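Local coordinates for protein AlyQ (Persicobacter sp. CCB-QB2, PDB 7D2A) that binds alginate-derived uronic acid sugars, including 4,5-unsaturated mannuronic acid, through a calcium-containing family 32 carbohydrate-binding module, at residues K59-Y63 / S125-V129; T84-S88 / Y101-T106. Residues are numbered along the deposited sequence.

Interaction 1: residues K59-Y63 / S125-V129; sequences KAAWY and SITEV. With CA (calcium ion), chain C; MAW (4-deoxy-alpha-L-erythro-hex-4-enopyranuronic acid), chain B.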
ATOM      1  N   LYS A  59       5.633  -2.899  -3.023  1.00 10.84           N
ATOM      2  CA  LYS A  59       6.495  -2.568  -1.876  1.00 10.80           C
ATOM      3  C   LYS A  59       5.824  -1.461  -1.078  1.00  9.77           C
ATOM      4  O   LYS A  59       5.272  -0.482  -1.627  1.00 10.92           O
ATOM      5  CB  LYS A  59       7.890  -2.095  -2.285  1.00 11.04           C
ATOM      6  CG  LYS A  59       8.685  -3.040  -3.166  1.00 12.66           C
ATOM      7  CD  LYS A  59      10.103  -2.533  -3.435  1.00 15.02           C
ATOM      8  CE  LYS A  59      10.902  -3.507  -4.267  1.00 19.31           C
ATOM      9  NZ  LYS A  59      12.347  -3.271  -4.071  1.00 24.34           N
ATOM     10  N   ALA A  60       5.850  -1.617   0.237  1.00  9.75           N
ATOM     11  CA  ALA A  60       5.365  -0.557   1.154  1.00  9.45           C
ATOM     12  C   ALA A  60       6.376  -0.349   2.263  1.00  9.93           C
ATOM     13  O   ALA A  60       6.937  -1.326   2.805  1.00 10.36           O
ATOM     14  CB  ALA A  60       3.997  -0.856   1.719  1.00 10.37           C
ATOM     15  N   ALA A  61       6.610   0.913   2.552  1.00 10.09           N
ATOM     16  CA  ALA A  61       7.364   1.365   3.738  1.00 10.49           C
ATOM     17  C   ALA A  61       6.361   1.833   4.767  1.00  9.66           C
ATOM     18  O   ALA A  61       5.480   2.653   4.464  1.00 10.90           O
ATOM     19  CB  ALA A  61       8.354   2.446   3.363  1.00  9.76           C
ATOM     20  N   TRP A  62       6.527   1.352   5.986  1.00  9.51           N
ATOM     21  CA  TRP A  62       5.581   1.580   7.090  1.00 10.59           C
ATOM     22  C   TRP A  62       6.083   2.641   8.063  1.00 10.98           C
ATOM     23  O   TRP A  62       7.276   2.688   8.375  1.00 10.25           O
ATOM     24  CB  TRP A  62       5.336   0.268   7.804  1.00 11.54           C
ATOM     25  CG  TRP A  62       4.663  -0.728   6.920  1.00 11.14           C
ATOM     26  CD1 TRP A  62       5.290  -1.674   6.169  1.00 12.34           C
ATOM     27  CD2 TRP A  62       3.258  -0.891   6.719  1.00 11.78           C
ATOM     28  NE1 TRP A  62       4.368  -2.370   5.438  1.00 12.20           N
ATOM     29  CE2 TRP A  62       3.105  -1.938   5.771  1.00 11.68           C
ATOM     30  CE3 TRP A  62       2.126  -0.232   7.217  1.00 11.75           C
ATOM     31  CZ2 TRP A  62       1.830  -2.340   5.347  1.00 11.95           C
ATOM     32  CZ3 TRP A  62       0.885  -0.615   6.777  1.00 11.06           C
ATOM     33  CH2 TRP A  62       0.747  -1.650   5.841  1.00 10.80           C
ATOM     34  N   TYR A  63       5.162   3.485   8.495  1.00 10.86           N
ATOM     35  CA  TYR A  63       5.485   4.497   9.536  1.00 11.70           C
ATOM     36  C   TYR A  63       5.851   3.751  10.809  1.00 11.36           C
ATOM     37  O   TYR A  63       5.126   2.821  11.176  1.00 11.95           O
ATOM     38  CB  TYR A  63       4.272   5.374   9.802  1.00 12.60           C
ATOM     39  CG  TYR A  63       4.446   6.434  10.856  1.00 13.25           C
ATOM     40  CD1 TYR A  63       5.363   7.459  10.695  1.00 14.61           C
ATOM     41  CD2 TYR A  63       3.650   6.411  11.984  1.00 14.25           C
ATOM     42  CE1 TYR A  63       5.470   8.464  11.634  1.00 15.75           C
ATOM     43  CE2 TYR A  63       3.742   7.427  12.921  1.00 15.98           C
ATOM     44  CZ  TYR A  63       4.661   8.432  12.750  1.00 16.97           C
ATOM     45  OH  TYR A  63       4.737   9.392  13.731  1.00 18.58           O
ATOM     46  N   SER A 125      -0.578   3.589   8.809  1.00 11.59           N
ATOM     47  CA  SER A 125       0.291   4.707   8.402  1.00 10.47           C
ATOM     48  C   SER A 125       1.407   4.163   7.513  1.00  9.77           C
ATOM     49  O   SER A 125       2.240   3.375   7.986  1.00 10.28           O
ATOM     50  CB  SER A 125       0.854   5.409   9.654  1.00 11.41           C
ATOM     51  OG  SER A 125      -0.244   6.049  10.361  1.00 12.63           O
ATOM     52  N   ILE A 126       1.449   4.636   6.287  1.00  9.72           N
ATOM     53  CA  ILE A 126       2.336   4.153   5.212  1.00  9.71           C
ATOM     54  C   ILE A 126       3.141   5.338   4.710  1.00 10.00           C
ATOM     55  O   ILE A 126       2.530   6.344   4.334  1.00  9.86           O
ATOM     56  CB  ILE A 126       1.553   3.428   4.100  1.00 11.18           C
ATOM     57  CG1 ILE A 126       0.773   2.235   4.697  1.00 11.60           C
ATOM     58  CG2 ILE A 126       2.499   3.030   2.991  1.00 11.59           C
ATOM     59  CD1 ILE A 126      -0.119   1.530   3.689  1.00 11.71           C
ATOM     60  N   THR A 127       4.492   5.205   4.663  1.00  9.69           N
ATOM     61  CA  THR A 127       5.304   6.339   4.198  1.00 10.16           C
ATOM     62  C   THR A 127       5.551   6.316   2.692  1.00  9.36           C
ATOM     63  O   THR A 127       5.626   7.403   2.076  1.00 11.05           O
ATOM     64  CB  THR A 127       6.623   6.385   4.973  1.00 10.23           C
ATOM     65  OG1 THR A 127       7.317   5.177   4.687  1.00 11.97           O
ATOM     66  CG2 THR A 127       6.421   6.543   6.457  1.00 11.39           C
ATOM     67  N   GLU A 128       5.658   5.155   2.074  1.00  9.75           N
ATOM     68  CA  GLU A 128       5.976   5.042   0.633  1.00  9.30           C
ATOM     69  C   GLU A 128       5.338   3.782   0.094  1.00  9.97           C
ATOM     70  O   GLU A 128       5.400   2.752   0.837  1.00 10.21           O
ATOM     71  CB  GLU A 128       7.492   5.029   0.429  1.00 10.53           C
ATOM     72  CG  GLU A 128       8.151   6.394   0.611  1.00 11.33           C
ATOM     73  CD  GLU A 128       7.707   7.392  -0.448  1.00 13.83           C
ATOM     74  OE1 GLU A 128       8.047   7.143  -1.647  1.00 15.37           O
ATOM     75  OE2 GLU A 128       7.055   8.439  -0.137  1.00 14.75           O
ATOM     76  N   VAL A 129       4.875   3.817  -1.145  1.00  9.46           N
ATOM     77  CA  VAL A 129       4.470   2.603  -1.887  1.00 10.69           C
ATOM     78  C   VAL A 129       5.070   2.656  -3.272  1.00 10.18           C
ATOM     79  O   VAL A 129       5.070   3.762  -3.883  1.00 12.43           O
ATOM     80  CB  VAL A 129       2.941   2.487  -1.932  1.00 10.24           C
ATOM     81  CG1 VAL A 129       2.489   1.351  -2.870  1.00 12.30           C
ATOM     82  CG2 VAL A 129       2.362   2.232  -0.572  1.00 11.07           C
TER
HETATM   83 CA    CA C 401       6.230   9.657   1.717  1.00 12.07          CA
HETATM   84  C1  MAW B   2      -1.545   9.140  15.477  1.00 19.57           C
HETATM   85  C2  MAW B   2      -1.338  10.249  14.525  1.00 17.55           C
HETATM   86  O2  MAW B   2      -0.007  10.838  14.591  1.00 20.91           O
HETATM   87  C3  MAW B   2      -1.605   9.661  13.112  1.00 18.42           C
HETATM   88  O3  MAW B   2      -1.135  10.530  12.099  1.00 16.27           O
HETATM   89  C4  MAW B   2      -0.925   8.287  13.004  1.00 19.10           C
HETATM   90  C5  MAW B   2      -0.381   7.666  14.022  1.00 18.02           C
HETATM   91  O5  MAW B   2      -0.441   8.226  15.362  1.00 19.81           O
HETATM   92  C6  MAW B   2       0.256   6.383  13.957  1.00 17.16           C
HETATM   93  O6A MAW B   2       0.684   5.886  15.047  1.00 16.45           O
HETATM   94  O6B MAW B   2       0.342   5.730  12.848  1.00 14.68           O
HETATM   95  O   HOH W   1       9.010   4.113   6.750  1.00 12.48           O
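A strand pair with a classic beta bulge can carry residues of two binding sites, as 59-63 and 125-129 do in antiparallel pairing: calcium ligands sit at the bulge, and Ser125 of the sugar pocket lies beside it. Thr127 and Glu128 both face Ala61. Ala61 N donates to Glu128 O (2.8 Å), while Ala61 O accepts from Thr127 N (2.7 Å) and, weakly, from Glu128 N (3.5 Å); beyond the bulge Tyr63 N donates to Ser125 O (3.0 Å). At the bulge, Thr127 O binds the calcium ion (2.4 Å). Glu128, folded back by m rotamers at chi1 and chi2, brings OE2 to the same ion (2.4 Å), whose shell Asn26, Asp29, Asn31 and Thr34 complete. Thr127, in its p rotamer, holds OG1 3.2 Å from Ala61 CB and donates to a water (2.9 Å from OG1) that in turn donates to Trp62 O (2.8 Å from the water).

At the sugar end, the m rotamer of Ser125 lets OG donate to O6B of the unsaturated uronate (2.6 Å). The t rotamer of Tyr63 carries its ring away from the partner strand, leaving CD2 3.5 Å from the same O6B; Arg35, another pocket residue, makes a cation-pi contact with this ring.

On the face opposite Ala61 and Glu128, Ala60, Trp62, Ile126 and Val129 are apolar neighbours. The m rotamer of Trp62 lays its indole against Ile126, CZ3 to CG1 at 3.5 Å. Ile126 and Val129 continue this packing onto Ile113 of strand 110-118 in the opposing sheet, while strand 36-39 pairs with 123-133 within their own.

Interaction 2: residues T84-S88 / Y101-T106; sequences TEVYS and YSFTAT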
ATOM      1  N   THR A  84      -9.748  -8.026  -6.461  1.00 14.66           N
ATOM      2  CA  THR A  84      -9.439  -9.382  -6.026  1.00 14.00           C
ATOM      3  C   THR A  84      -8.283  -9.303  -5.042  1.00 13.70           C
ATOM      4  O   THR A  84      -7.262  -8.716  -5.408  1.00 13.22           O
ATOM      5  CB  THR A  84      -9.124 -10.257  -7.249  1.00 15.89           C
ATOM      6  OG1 THR A  84     -10.328 -10.198  -8.041  1.00 19.00           O
ATOM      7  CG2 THR A  84      -8.764 -11.648  -6.836  1.00 18.77           C
ATOM      8  N   GLU A  85      -8.361 -10.039  -3.926  1.00 12.57           N
ATOM      9  CA  GLU A  85      -7.272 -10.092  -2.932  1.00 13.27           C
ATOM     10  C   GLU A  85      -6.139 -10.986  -3.469  1.00 13.31           C
ATOM     11  O   GLU A  85      -6.370 -12.151  -3.793  1.00 13.35           O
ATOM     12  CB  GLU A  85      -7.755 -10.560  -1.555  1.00 13.52           C
ATOM     13  CG  GLU A  85      -6.664 -10.481  -0.524  1.00 15.40           C
ATOM     14  CD  GLU A  85      -7.151 -10.808   0.876  1.00 18.15           C
ATOM     15  OE1 GLU A  85      -8.111 -10.131   1.336  1.00 23.58           O
ATOM     16  OE2 GLU A  85      -6.676 -11.797   1.389  1.00 20.03           O
ATOM     17  N   VAL A  86      -4.918 -10.470  -3.514  1.00 12.03           N
ATOM     18  CA  VAL A  86      -3.732 -11.217  -3.975  1.00 10.89           C
ATOM     19  C   VAL A  86      -2.700 -11.480  -2.875  1.00 11.18           C
ATOM     20  O   VAL A  86      -1.786 -12.230  -3.153  1.00 11.60           O
ATOM     21  CB  VAL A  86      -3.094 -10.530  -5.200  1.00 11.66           C
ATOM     22  CG1 VAL A  86      -4.041 -10.524  -6.388  1.00 12.50           C
ATOM     23  CG2 VAL A  86      -2.634  -9.094  -4.906  1.00 11.57           C
ATOM     24  N   TYR A  87      -2.809 -10.813  -1.740  1.00 10.58           N
ATOM     25  CA  TYR A  87      -1.823 -10.903  -0.655  1.00 11.12           C
ATOM     26  C   TYR A  87      -2.497 -10.515   0.652  1.00 10.86           C
ATOM     27  O   TYR A  87      -3.373  -9.628   0.681  1.00 10.88           O
ATOM     28  CB  TYR A  87      -0.641  -9.951  -0.888  1.00 10.76           C
ATOM     29  CG  TYR A  87       0.582 -10.290  -0.075  1.00 11.74           C
ATOM     30  CD1 TYR A  87       0.738  -9.793   1.203  1.00 12.43           C
ATOM     31  CD2 TYR A  87       1.640 -11.026  -0.607  1.00 12.08           C
ATOM     32  CE1 TYR A  87       1.856 -10.074   1.962  1.00 12.31           C
ATOM     33  CE2 TYR A  87       2.779 -11.316   0.140  1.00 12.82           C
ATOM     34  CZ  TYR A  87       2.867 -10.860   1.450  1.00 12.71           C
ATOM     35  OH  TYR A  87       3.966 -11.105   2.228  1.00 16.82           O
ATOM     36  N   SER A  88      -2.133 -11.196   1.698  1.00 11.98           N
ATOM     37  CA  SER A  88      -2.581 -10.836   3.059  1.00 13.25           C
ATOM     38  C   SER A  88      -1.446 -11.162   4.010  1.00 12.40           C
ATOM     39  O   SER A  88      -0.808 -12.265   3.910  1.00 15.11           O
ATOM     40  CB  SER A  88      -3.831 -11.568   3.385  1.00 15.52           C
ATOM     41  OG  SER A  88      -4.272 -11.184   4.668  1.00 23.16           O
ATOM     42  N   TYR A 101       6.188  -7.227  -1.091  1.00 10.51           N
ATOM     43  CA  TYR A 101       5.087  -8.237  -1.008  1.00 10.94           C
ATOM     44  C   TYR A 101       4.830  -8.667  -2.446  1.00 11.00           C
ATOM     45  O   TYR A 101       4.266  -7.942  -3.273  1.00 11.21           O
ATOM     46  CB  TYR A 101       3.870  -7.626  -0.335  1.00 10.34           C
ATOM     47  CG  TYR A 101       4.203  -6.937   0.961  1.00 10.76           C
ATOM     48  CD1 TYR A 101       4.780  -7.657   1.979  1.00 10.73           C
ATOM     49  CD2 TYR A 101       4.054  -5.573   1.091  1.00 11.52           C
ATOM     50  CE1 TYR A 101       5.158  -7.048   3.160  1.00 10.83           C
ATOM     51  CE2 TYR A 101       4.395  -4.951   2.291  1.00 11.97           C
ATOM     52  CZ  TYR A 101       4.954  -5.694   3.324  1.00 10.92           C
ATOM     53  OH  TYR A 101       5.349  -5.056   4.487  1.00 11.89           O
ATOM     54  N   SER A 102       5.277  -9.884  -2.737  1.00 11.00           N
ATOM     55  CA  SER A 102       5.289 -10.500  -4.080  1.00 11.67           C
ATOM     56  C   SER A 102       4.121 -11.485  -4.169  1.00 10.08           C
ATOM     57  O   SER A 102       3.687 -12.012  -3.118  1.00 11.48           O
ATOM     58  CB  SER A 102       6.613 -11.233  -4.343  1.00 12.71           C
ATOM     59  OG  SER A 102       7.691 -10.310  -4.453  1.00 16.48           O
ATOM     60  N   PHE A 103       3.610 -11.703  -5.377  1.00 10.30           N
ATOM     61  CA  PHE A 103       2.483 -12.622  -5.623  1.00  9.93           C
ATOM     62  C   PHE A 103       2.529 -13.007  -7.080  1.00 10.97           C
ATOM     63  O   PHE A 103       3.126 -12.340  -7.930  1.00 11.09           O
ATOM     64  CB  PHE A 103       1.154 -11.974  -5.226  1.00  9.88           C
ATOM     65  CG  PHE A 103       0.965 -10.543  -5.651  1.00 10.00           C
ATOM     66  CD1 PHE A 103       0.576 -10.210  -6.937  1.00  9.87           C
ATOM     67  CD2 PHE A 103       1.352  -9.522  -4.800  1.00  9.99           C
ATOM     68  CE1 PHE A 103       0.496  -8.892  -7.340  1.00 10.18           C
ATOM     69  CE2 PHE A 103       1.241  -8.187  -5.178  1.00 10.12           C
ATOM     70  CZ  PHE A 103       0.811  -7.874  -6.451  1.00  9.40           C
ATOM     71  N   THR A 104       1.832 -14.083  -7.425  1.00 10.94           N
ATOM     72  CA  THR A 104       1.745 -14.528  -8.828  1.00 10.81           C
ATOM     73  C   THR A 104       1.289 -13.398  -9.743  1.00 10.42           C
ATOM     74  O   THR A 104       0.327 -12.698  -9.419  1.00 10.96           O
ATOM     75  CB  THR A 104       0.801 -15.744  -8.943  1.00 10.39           C
ATOM     76  OG1 THR A 104       1.269 -16.698  -8.011  1.00 11.47           O
ATOM     77  CG2 THR A 104       0.747 -16.301 -10.344  1.00 10.86           C
ATOM     78  N   ALA A 105       1.978 -13.242 -10.882  1.00 10.67           N
ATOM     79  CA  ALA A 105       1.780 -12.087 -11.753  1.00 11.54           C
ATOM     80  C   ALA A 105       0.348 -12.039 -12.263  1.00 12.44           C
ATOM     81  O   ALA A 105      -0.218 -13.121 -12.611  1.00 13.30           O
ATOM     82  CB  ALA A 105       2.715 -12.119 -12.924  1.00 11.13           C
ATOM     83  N   THR A 106      -0.249 -10.860 -12.300  1.00 13.17           N
ATOM     84  CA  THR A 106      -1.618 -10.703 -12.821  1.00 13.51           C
ATOM     85  C   THR A 106      -1.787  -9.280 -13.369  1.00 15.23           C
ATOM     86  O   THR A 106      -0.899  -8.487 -13.192  1.00 17.88           O
ATOM     87  CB  THR A 106      -2.616 -11.039 -11.714  1.00 15.03           C
ATOM     88  OG1 THR A 106      -3.895 -11.125 -12.357  1.00 17.28           O
ATOM     89  CG2 THR A 106      -2.561 -10.049 -10.568  1.00 17.01           C
TER
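Val86 sets CG2 squarely over the face of the Phe103 ring, 3.7 Å from its centroid and only 1° off the ring normal, a nearly ideal CH-pi contact. The next side chain repeats the theme with the roles exchanged: now strand 84-88 supplies the ring, and Tyr101 CB lies 3.8 Å from the centroid of Tyr87, over its face. Tyr87 and Tyr101 also meet obliquely, their planes at 48°, with Tyr87 OH 3.6 Å from Tyr101 CD1. Val86 and Tyr87 can both point toward the other segment because they form a classic beta bulge facing Ile74 of strand 70-77. The axes of 84-88 and 101-103 come no closer than 7.1 Å, at 128°; side chains bridge most of the gap, though Ser102 O also meets the edge of the Tyr87 ring, 3.4 Å from Tyr87 CD2. Phe103 also reaches Leu76 on one sheet and Val55 and Val58 on the other. Such face-to-face packing of two antiparallel sheets is typical of the beta-sandwich of F5/8 type C (discoidin-like) domains, to which CBM32 modules belong.

From the N terminus, the chain first enters interaction 1 along strand 52-62, then passes through 70-77 into 84-88, where interaction 2 begins. A short excursion of 12 residues returns it to 101-106, closing the smaller loop; strand 110-118 follows before 125-129 closes the larger one. The short loop thus lies wholly within the long one. The two contacts show complementary ways of building a sandwich: interaction 1 pairs strands inside one sheet, interaction 2 joins that sheet to the other. Their centres are about 17 Å apart, yet they meet directly, because strand 52-62 also pairs with 99-103: Trp62 NE1 lies 3.0 Å from Tyr101 OH, a probable hydrogen bond, the same hydroxyl being hydrogen-bonded to Glu99.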